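Local coordinates for protein lectin (PDB 2EIG) that is a legume seed lectin that probably recognises L-fucosyl sugars, holding a calcium ion and a manganese ion close together, at residues Arg38-Ala43 with Thr91-Asn96; Arg75-Asp80 with Asn210-Arg215; Val202-Thr207 with His216-Trp221. All coordinates share one frame; numbering follows the deposited sequence.

Contact 1 (Arg38-Ala43 with Thr91-Asn96)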
loop_
_atom_site.group_PDB
_atom_site.type_symbol
_atom_site.label_atom_id
_atom_site.label_comp_id
_atom_site.label_asym_id
_atom_site.label_seq_id
_atom_site.Cartn_x
_atom_site.Cartn_y
_atom_site.Cartn_z
ATOM N N ARG A 38 -8.188 31.412 21.783
ATOM C CA ARG A 38 -7.660 30.077 21.577
ATOM C C ARG A 38 -8.625 29.061 22.141
ATOM O O ARG A 38 -9.065 29.135 23.305
ATOM C CB ARG A 38 -6.320 29.895 22.293
ATOM C CG ARG A 38 -5.241 30.871 21.812
ATOM C CD ARG A 38 -4.010 30.756 22.641
ATOM N NE ARG A 38 -2.967 31.637 22.114
ATOM C CZ ARG A 38 -1.794 31.864 22.702
ATOM N NH1 ARG A 38 -1.497 31.273 23.856
ATOM N NH2 ARG A 38 -0.894 32.676 22.119
ATOM N N THR A 39 -8.972 28.088 21.327
ATOM C CA THR A 39 -9.758 27.012 21.866
ATOM C C THR A 39 -9.108 25.695 21.516
ATOM O O THR A 39 -8.395 25.585 20.556
ATOM C CB THR A 39 -11.232 27.021 21.357
ATOM O OG1 THR A 39 -11.224 26.853 19.931
ATOM C CG2 THR A 39 -11.944 28.325 21.768
ATOM N N THR A 40 -9.380 24.712 22.349
ATOM C CA THR A 40 -9.142 23.331 22.020
ATOM C C THR A 40 -10.394 22.609 22.406
ATOM O O THR A 40 -10.909 22.836 23.488
ATOM C CB THR A 40 -7.979 22.746 22.821
ATOM O OG1 THR A 40 -6.838 23.579 22.600
ATOM C CG2 THR A 40 -7.696 21.283 22.391
ATOM N N SER A 41 -10.831 21.712 21.525
ATOM C CA SER A 41 -12.034 20.924 21.679
ATOM C C SER A 41 -11.765 19.500 21.253
ATOM O O SER A 41 -11.232 19.270 20.157
ATOM C CB SER A 41 -13.099 21.453 20.688
ATOM O OG SER A 41 -13.380 22.814 20.968
ATOM N N HIS A 42 -12.220 18.568 22.082
ATOM C CA HIS A 42 -12.273 17.153 21.795
ATOM C C HIS A 42 -13.718 16.714 21.907
ATOM O O HIS A 42 -14.426 17.167 22.778
ATOM C CB HIS A 42 -11.464 16.402 22.836
ATOM C CG HIS A 42 -10.012 16.354 22.513
ATOM N ND1 HIS A 42 -9.187 15.344 22.955
ATOM C CD2 HIS A 42 -9.269 17.125 21.690
ATOM C CE1 HIS A 42 -7.975 15.537 22.462
ATOM N NE2 HIS A 42 -8.002 16.607 21.685
ATOM N N ALA A 43 -14.150 15.859 21.004
ATOM C CA ALA A 43 -15.467 15.235 21.102
ATOM C C ALA A 43 -15.211 13.791 20.715
ATOM O O ALA A 43 -14.877 13.479 19.547
ATOM C CB ALA A 43 -16.465 15.885 20.145
ATOM N N THR A 91 -6.771 8.935 26.639
ATOM C CA THR A 91 -6.364 10.233 25.981
ATOM C C THR A 91 -6.987 11.398 26.803
ATOM O O THR A 91 -8.165 11.342 27.143
ATOM C CB THR A 91 -6.771 10.305 24.280
ATOM O OG1 THR A 91 -7.278 11.585 23.816
ATOM C CG2 THR A 91 -7.835 9.317 23.800
ATOM N N GLU A 92 -6.194 12.393 27.215
ATOM C CA GLU A 92 -6.783 13.704 27.567
ATOM C C GLU A 92 -6.224 14.666 26.546
ATOM O O GLU A 92 -5.342 14.282 25.772
ATOM C CB GLU A 92 -6.426 14.172 28.995
ATOM C CG GLU A 92 -7.013 13.334 30.149
ATOM C CD GLU A 92 -8.517 13.257 30.133
ATOM O OE1 GLU A 92 -9.048 12.386 30.857
ATOM O OE2 GLU A 92 -9.178 14.042 29.417
ATOM N N ILE A 93 -6.748 15.887 26.508
ATOM C CA ILE A 93 -6.233 16.922 25.650
ATOM C C ILE A 93 -4.770 17.083 26.043
ATOM O O ILE A 93 -4.475 17.336 27.202
ATOM C CB ILE A 93 -7.009 18.232 25.849
ATOM C CG1 ILE A 93 -8.436 18.082 25.255
ATOM C CG2 ILE A 93 -6.216 19.479 25.314
ATOM C CD1 ILE A 93 -9.328 19.283 25.472
ATOM N N PRO A 94 -3.847 16.888 25.091
ATOM C CA PRO A 94 -2.442 16.917 25.548
ATOM C C PRO A 94 -1.952 18.302 25.953
ATOM O O PRO A 94 -2.464 19.360 25.447
ATOM C CB PRO A 94 -1.651 16.349 24.355
ATOM C CG PRO A 94 -2.749 15.754 23.413
ATOM C CD PRO A 94 -3.947 16.606 23.648
ATOM N N PRO A 95 -0.950 18.324 26.852
ATOM C CA PRO A 95 -0.231 19.584 27.129
ATOM C C PRO A 95 0.330 20.130 25.825
ATOM O O PRO A 95 0.533 19.348 24.905
ATOM C CB PRO A 95 0.934 19.128 28.030
ATOM C CG PRO A 95 0.523 17.875 28.590
ATOM C CD PRO A 95 -0.438 17.203 27.646
ATOM N N ASN A 96 0.567 21.444 25.709
ATOM C CA ASN A 96 1.289 22.003 24.522
ATOM C C ASN A 96 0.727 21.628 23.129
ATOM O O ASN A 96 1.457 21.551 22.113
ATOM C CB ASN A 96 2.787 21.675 24.601
ATOM C CG ASN A 96 3.287 21.598 26.024
ATOM O OD1 ASN A 96 3.575 20.505 26.534
ATOM N ND2 ASN A 96 3.369 22.733 26.689
HETATM O O HOH W 1 -9.102 13.345 24.856
#

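Contact 2 (Arg75-Asp80 with Asn210-Arg215)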
loop_
_atom_site.group_PDB
_atom_site.type_symbol
_atom_site.label_atom_id
_atom_site.label_comp_id
_atom_site.label_asym_id
_atom_site.label_seq_id
_atom_site.Cartn_x
_atom_site.Cartn_y
_atom_site.Cartn_z
ATOM N N ARG A 75 -13.755 38.560 10.210
ATOM C CA ARG A 75 -12.514 39.002 9.460
ATOM C C ARG A 75 -11.197 38.276 9.794
ATOM O O ARG A 75 -10.175 38.485 9.125
ATOM C CB ARG A 75 -12.316 40.558 9.445
ATOM C CG ARG A 75 -11.598 41.157 10.685
ATOM C CD ARG A 75 -11.934 40.303 11.958
ATOM N NE ARG A 75 -11.844 41.023 13.210
ATOM C CZ ARG A 75 -12.657 40.817 14.247
ATOM N NH1 ARG A 75 -12.517 41.544 15.368
ATOM N NH2 ARG A 75 -13.626 39.896 14.163
ATOM N N TYR A 76 -11.204 37.429 10.827
ATOM C CA TYR A 76 -9.971 36.762 11.250
ATOM C C TYR A 76 -9.504 35.762 10.193
ATOM O O TYR A 76 -10.329 35.132 9.496
ATOM C CB TYR A 76 -10.124 36.052 12.589
ATOM C CG TYR A 76 -10.495 36.904 13.775
ATOM C CD1 TYR A 76 -11.746 36.749 14.392
ATOM C CD2 TYR A 76 -9.602 37.813 14.324
ATOM C CE1 TYR A 76 -12.108 37.498 15.498
ATOM C CE2 TYR A 76 -9.971 38.600 15.437
ATOM C CZ TYR A 76 -11.219 38.420 16.028
ATOM O OH TYR A 76 -11.591 39.155 17.144
ATOM N N PRO A 77 -8.169 35.596 10.067
ATOM C CA PRO A 77 -7.748 34.539 9.147
ATOM C C PRO A 77 -8.050 33.127 9.771
ATOM O O PRO A 77 -8.160 32.998 10.986
ATOM C CB PRO A 77 -6.247 34.831 8.918
ATOM C CG PRO A 77 -5.789 35.602 10.113
ATOM C CD PRO A 77 -7.034 36.266 10.738
ATOM N N PRO A 78 -8.271 32.102 8.933
ATOM C CA PRO A 78 -8.636 30.812 9.552
ATOM C C PRO A 78 -7.479 30.079 10.245
ATOM O O PRO A 78 -6.323 30.062 9.736
ATOM C CB PRO A 78 -9.125 29.959 8.382
ATOM C CG PRO A 78 -8.681 30.625 7.150
ATOM C CD PRO A 78 -8.193 32.027 7.466
ATOM N N THR A 79 -7.814 29.458 11.375
ATOM C CA THR A 79 -7.009 28.434 12.031
ATOM C C THR A 79 -7.889 27.738 13.051
ATOM O O THR A 79 -8.915 28.272 13.399
ATOM C CB THR A 79 -5.700 28.946 12.705
ATOM O OG1 THR A 79 -5.890 29.321 14.068
ATOM C CG2 THR A 79 -5.085 30.053 11.946
ATOM N N ASP A 80 -7.525 26.522 13.473
ATOM C CA ASP A 80 -6.351 25.825 12.942
ATOM C C ASP A 80 -6.726 24.569 12.200
ATOM O O ASP A 80 -6.020 24.113 11.344
ATOM C CB ASP A 80 -5.401 25.483 14.093
ATOM C CG ASP A 80 -4.323 26.534 14.281
ATOM O OD1 ASP A 80 -3.332 26.420 13.542
ATOM O OD2 ASP A 80 -4.493 27.442 15.149
ATOM N N ASN A 210 -5.337 32.812 18.137
ATOM C CA ASN A 210 -5.674 34.184 18.421
ATOM C C ASN A 210 -4.537 34.975 17.812
ATOM O O ASN A 210 -3.405 34.827 18.263
ATOM C CB ASN A 210 -5.772 34.415 19.939
ATOM C CG ASN A 210 -6.337 35.783 20.298
ATOM O OD1 ASN A 210 -6.779 36.003 21.436
ATOM N ND2 ASN A 210 -6.342 36.706 19.334
ATOM N N PRO A 211 -4.827 35.807 16.788
ATOM C CA PRO A 211 -6.168 36.102 16.188
ATOM C C PRO A 211 -6.849 35.029 15.333
ATOM O O PRO A 211 -8.037 35.135 15.091
ATOM C CB PRO A 211 -5.868 37.281 15.263
ATOM C CG PRO A 211 -4.389 37.092 14.881
ATOM C CD PRO A 211 -3.761 36.611 16.158
ATOM N N GLU A 212 -6.098 34.052 14.818
ATOM C CA GLU A 212 -6.584 33.183 13.754
ATOM C C GLU A 212 -7.617 32.224 14.357
ATOM O O GLU A 212 -7.424 31.712 15.430
ATOM C CB GLU A 212 -5.429 32.366 13.145
ATOM C CG GLU A 212 -4.424 33.080 12.211
ATOM C CD GLU A 212 -3.270 33.657 12.933
ATOM O OE1 GLU A 212 -3.336 33.823 14.164
ATOM O OE2 GLU A 212 -2.267 33.942 12.257
ATOM N N ARG A 213 -8.692 31.949 13.649
ATOM C CA ARG A 213 -9.754 31.122 14.223
ATOM C C ARG A 213 -10.780 30.864 13.169
ATOM O O ARG A 213 -10.815 31.527 12.139
ATOM C CB ARG A 213 -10.401 31.813 15.409
ATOM C CG ARG A 213 -11.209 33.072 15.001
ATOM C CD ARG A 213 -11.546 33.800 16.242
ATOM N NE ARG A 213 -10.467 34.722 16.583
ATOM C CZ ARG A 213 -10.359 35.316 17.766
ATOM N NH1 ARG A 213 -11.229 34.999 18.714
ATOM N NH2 ARG A 213 -9.373 36.192 18.003
ATOM N N GLU A 214 -11.601 29.866 13.417
ATOM C CA GLU A 214 -12.711 29.544 12.548
ATOM C C GLU A 214 -13.674 28.644 13.351
ATOM O O GLU A 214 -13.296 28.105 14.394
ATOM C CB GLU A 214 -12.231 28.825 11.276
ATOM C CG GLU A 214 -11.541 27.535 11.599
ATOM C CD GLU A 214 -10.898 26.840 10.423
ATOM O OE1 GLU A 214 -11.215 27.170 9.241
ATOM O OE2 GLU A 214 -10.083 25.917 10.714
ATOM N N ARG A 215 -14.903 28.496 12.871
ATOM C CA ARG A 215 -15.786 27.461 13.385
ATOM C C ARG A 215 -15.375 26.122 12.736
ATOM O O ARG A 215 -14.892 26.110 11.583
ATOM C CB ARG A 215 -17.243 27.785 13.031
ATOM C CG ARG A 215 -17.810 29.139 13.610
ATOM C CD ARG A 215 -19.346 29.183 13.640
ATOM N NE ARG A 215 -19.873 28.052 14.414
ATOM C CZ ARG A 215 -19.956 27.997 15.740
ATOM N NH1 ARG A 215 -19.609 29.032 16.497
ATOM N NH2 ARG A 215 -20.419 26.883 16.308
HETATM O O HOH W 2 -11.914 33.069 10.313
#

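Contact 3 (Val202-Thr207 with His216-Trp221)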
loop_
_atom_site.group_PDB
_atom_site.type_symbol
_atom_site.label_atom_id
_atom_site.label_comp_id
_atom_site.label_asym_id
_atom_site.label_seq_id
_atom_site.Cartn_x
_atom_site.Cartn_y
_atom_site.Cartn_z
ATOM N N VAL A 202 -12.270 7.126 19.404
ATOM C CA VAL A 202 -12.471 7.732 18.082
ATOM C C VAL A 202 -13.203 9.002 18.362
ATOM O O VAL A 202 -14.027 9.087 19.324
ATOM C CB VAL A 202 -13.250 6.814 17.084
ATOM C CG1 VAL A 202 -12.427 5.574 16.853
ATOM C CG2 VAL A 202 -14.680 6.426 17.645
ATOM N N GLY A 203 -12.903 9.992 17.537
ATOM C CA GLY A 203 -13.528 11.270 17.651
ATOM C C GLY A 203 -12.760 12.377 16.976
ATOM O O GLY A 203 -12.013 12.185 16.015
ATOM N N PHE A 204 -12.993 13.577 17.473
ATOM C CA PHE A 204 -12.522 14.767 16.795
ATOM C C PHE A 204 -11.780 15.641 17.754
ATOM O O PHE A 204 -12.083 15.671 18.940
ATOM C CB PHE A 204 -13.700 15.565 16.222
ATOM C CG PHE A 204 -14.557 14.777 15.297
ATOM C CD1 PHE A 204 -15.712 14.135 15.781
ATOM C CD2 PHE A 204 -14.228 14.669 13.928
ATOM C CE1 PHE A 204 -16.512 13.401 14.912
ATOM C CE2 PHE A 204 -15.049 13.920 13.053
ATOM C CZ PHE A 204 -16.197 13.295 13.568
ATOM N N SER A 205 -10.803 16.354 17.211
ATOM C CA SER A 205 -10.121 17.377 17.922
ATOM C C SER A 205 -10.048 18.585 17.015
ATOM O O SER A 205 -9.845 18.458 15.801
ATOM C CB SER A 205 -8.705 16.903 18.288
ATOM O OG SER A 205 -8.027 17.946 18.908
ATOM N N ALA A 206 -10.189 19.757 17.611
ATOM C CA ALA A 206 -10.150 21.004 16.855
ATOM C C ALA A 206 -9.573 22.111 17.697
ATOM O O ALA A 206 -9.742 22.116 18.891
ATOM C CB ALA A 206 -11.554 21.371 16.379
ATOM N N THR A 207 -8.856 23.047 17.079
ATOM C CA THR A 207 -8.278 24.151 17.795
ATOM C C THR A 207 -8.451 25.412 16.962
ATOM O O THR A 207 -8.638 25.365 15.761
ATOM C CB THR A 207 -6.732 24.012 18.010
ATOM O OG1 THR A 207 -6.135 23.693 16.742
ATOM C CG2 THR A 207 -6.412 22.960 19.046
ATOM N N HIS A 216 -15.568 25.021 13.468
ATOM C CA HIS A 216 -15.598 23.660 12.909
ATOM C C HIS A 216 -16.831 23.024 13.470
ATOM O O HIS A 216 -16.888 22.716 14.635
ATOM C CB HIS A 216 -14.380 22.827 13.318
ATOM C CG HIS A 216 -13.110 23.604 13.324
ATOM N ND1 HIS A 216 -12.634 24.210 14.461
ATOM C CD2 HIS A 216 -12.241 23.933 12.331
ATOM C CE1 HIS A 216 -11.503 24.845 14.188
ATOM N NE2 HIS A 216 -11.226 24.672 12.915
ATOM N N ASP A 217 -17.840 22.889 12.626
ATOM C CA ASP A 217 -19.139 22.431 13.066
ATOM C C ASP A 217 -19.389 21.220 12.271
ATOM O O ASP A 217 -19.362 21.244 11.025
ATOM C CB ASP A 217 -20.220 23.446 12.737
ATOM C CG ASP A 217 -20.005 24.736 13.431
ATOM O OD1 ASP A 217 -20.136 25.778 12.755
ATOM O OD2 ASP A 217 -19.688 24.710 14.646
ATOM N N ILE A 218 -19.643 20.173 13.030
ATOM C CA ILE A 218 -19.873 18.848 12.529
ATOM C C ILE A 218 -21.352 18.601 12.647
ATOM O O ILE A 218 -21.941 18.789 13.717
ATOM C CB ILE A 218 -19.102 17.815 13.393
ATOM C CG1 ILE A 218 -17.598 18.162 13.431
ATOM C CG2 ILE A 218 -19.310 16.380 12.849
ATOM C CD1 ILE A 218 -16.818 17.305 14.434
ATOM N N TYR A 219 -21.922 18.101 11.558
ATOM C CA TYR A 219 -23.342 17.942 11.431
ATOM C C TYR A 219 -23.840 16.529 11.664
ATOM O O TYR A 219 -25.002 16.328 12.031
ATOM C CB TYR A 219 -23.763 18.385 10.053
ATOM C CG TYR A 219 -23.321 19.794 9.775
ATOM C CD1 TYR A 219 -22.624 20.087 8.641
ATOM C CD2 TYR A 219 -23.586 20.831 10.702
ATOM C CE1 TYR A 219 -22.197 21.382 8.381
ATOM C CE2 TYR A 219 -23.159 22.132 10.467
ATOM C CZ TYR A 219 -22.472 22.396 9.303
ATOM O OH TYR A 219 -22.071 23.668 9.038
ATOM N N SER A 220 -22.980 15.553 11.384
ATOM C CA SER A 220 -23.371 14.149 11.377
ATOM C C SER A 220 -22.130 13.300 11.463
ATOM O O SER A 220 -21.025 13.748 11.129
ATOM C CB SER A 220 -24.195 13.783 10.098
ATOM O OG SER A 220 -23.410 13.670 8.913
ATOM N N TRP A 221 -22.302 12.059 11.884
ATOM C CA TRP A 221 -21.134 11.198 12.048
ATOM C C TRP A 221 -21.626 9.789 12.229
ATOM O O TRP A 221 -22.458 9.529 13.084
ATOM C CB TRP A 221 -20.300 11.662 13.260
ATOM C CG TRP A 221 -19.045 10.841 13.547
ATOM C CD1 TRP A 221 -18.206 10.244 12.643
ATOM C CD2 TRP A 221 -18.459 10.641 14.834
ATOM N NE1 TRP A 221 -17.160 9.623 13.299
ATOM C CE2 TRP A 221 -17.271 9.895 14.644
ATOM C CE3 TRP A 221 -18.810 11.054 16.142
ATOM C CZ2 TRP A 221 -16.447 9.517 15.723
ATOM C CZ3 TRP A 221 -18.002 10.673 17.204
ATOM C CH2 TRP A 221 -16.823 9.908 16.979
#

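Contact 1 (Arg38-Ala43 with Thr91-Asn96)
Ile93 lies over the imidazole of His42 and touches Thr40 with its outer methyls, so one branched side chain spans two residues of strand 39-50. From CB its two branches part. CG1, anti to the carbonyl carbon (chi1 -71°), sits over the centre of the His42 ring, 3.6 Å from the centroid and 8° off the ring normal, a nearly vertical CH-pi contact. CD1 continues the branch in an extended line to within 4.0 Å of Thr40 CG2. The other branch, CG2, comes closer, 3.7 Å from the same Thr40 CG2, methyl to methyl. Isoleucine suits the place because a methylene can cover the ring while the methyls meet threonine. Histidine combines an apolar face with polar edges: a water in the ring plane lies 2.8 Å from His42 ND1 and 2.7 Å from Thr91 OG1, tying ring to loop, while NE2 bonds to Gly103 O and Phe85 meets the ring edge-to-face. The backbone of strand 39-50 pairs with strands 14-18 and 199-208 in the seven-stranded sheet, and the loop 91-96, between strands 81-88 and 115-120, packs on the side chains of Thr40 and His42 and also touches Gln17 of strand 14-18.

Contact 2 (Arg75-Asp80 with Asn210-Arg215)
Tyr76 and Arg213 stack flat on one another, the guanidinium and phenol planes 21° apart and their centres separated by 3.7 Å. Arg213 CZ sits over the ring face in a cation-pi contact, with NE displaced toward the rim, 3.2 Å from Tyr76 CD1, and NH2 over the CZ side. Over the opposite face of Tyr76 comes the guanidinium of Arg75, so the electron-rich phenol lies between two guanidinium groups. The bend of Arg213 at chi3 (88°) swings NE onto the ring, and NE-H is held by Pro211 O at 2.9 Å, in the guanidinium plane; NH1 bonds to Pro34 O, further fixing the group. Both segments lie at one end of the legume lectin beta sandwich, 75-80 as a loop with two successive prolines and 210-215 as the turn that leads into strand 214-226; the first runs on to strand 81-88 of the other sheet. They are stitched by Arg213 N donating to Pro77 O (2.9 Å), a bond that also suits proline, which can accept but not donate. The peptide before Asp80 is cis, as in other legume lectins, and the side chain of Asp80 comes to about 4 Å from the calcium ion; Thr79 OG1 donates to Asp80 OD2 at 2.6 Å, from above the carboxylate plane. Glu214 lays its CG 3.3 Å from Thr79 O, and its carboxylate ends on Ser121 through OE2 and in a salt bridge to Arg153 through OE1.

Contact 3 (Val202-Thr207 with His216-Trp221)
The strands bearing Phe204 and Trp221 run nearly antiparallel (155°) with axes 9.1 Å apart at their closest, too far for backbone bonding: they belong to the two facing sheets of the legume lectin beta sandwich and meet through buried side chains. Phe204 points its edge at Trp221, CE1 standing 3.3 Å above the indole plane, over its centre, in a T-shaped pair with planes at 65°. Ile218 reaches the same phenylalanine differently: its extended chain brings CD1 over the ring face, 3.5 Å from Phe204 CG, so a flat aromatic offers edge and face to two partners. Ile218 and Trp221 both point inward although three residues apart, because Tyr219 and Ser220 form a classic beta bulge opposite Ser67. At the far end of the indole, Trp221 CH2 lies 3.6 Å from Gly203 CA. Gly203 suits its backbone angles, at which a CB would press on the carbonyl O of Val202. Trp221 NE1 is satisfied by Thr64 OG1. At the other end Ala206 CB lies 3.6 Å from His216 ND1, a small side chain that lets the imidazole come close. That nitrogen bonds to Met30 O and NE2 to Glu214 OE2, which would tend to stabilise a charged ring; the edge of the His216 ring faces Thr207 O, with CE1 3.3 Å from it.

Overall arrangement
Contact 3 fills the interior between the two sheets of the sandwich, and contact 1 lies about 13 Å away, centre to centre, on the other face of the seven-stranded sheet; neighbouring strands 39-50 and 199-208 join them through probable backbone bonds such as Ser41 O to Ala206 N. Contact 2, about 17 Å from each, closes one end, sharing strand 214-226 with contact 3 and touching it where Asp80 N meets Thr207 O. Along the chain contact 1 is complete before contact 3 begins, whereas contact 2 interlocks with both: 75-80 falls between 38-43 and 91-96, and 210-215 between 202-207 and 216-221. The interior of the sandwich, the outer face of the seven-stranded sheet and the loop near calcium are thus connected within one domain.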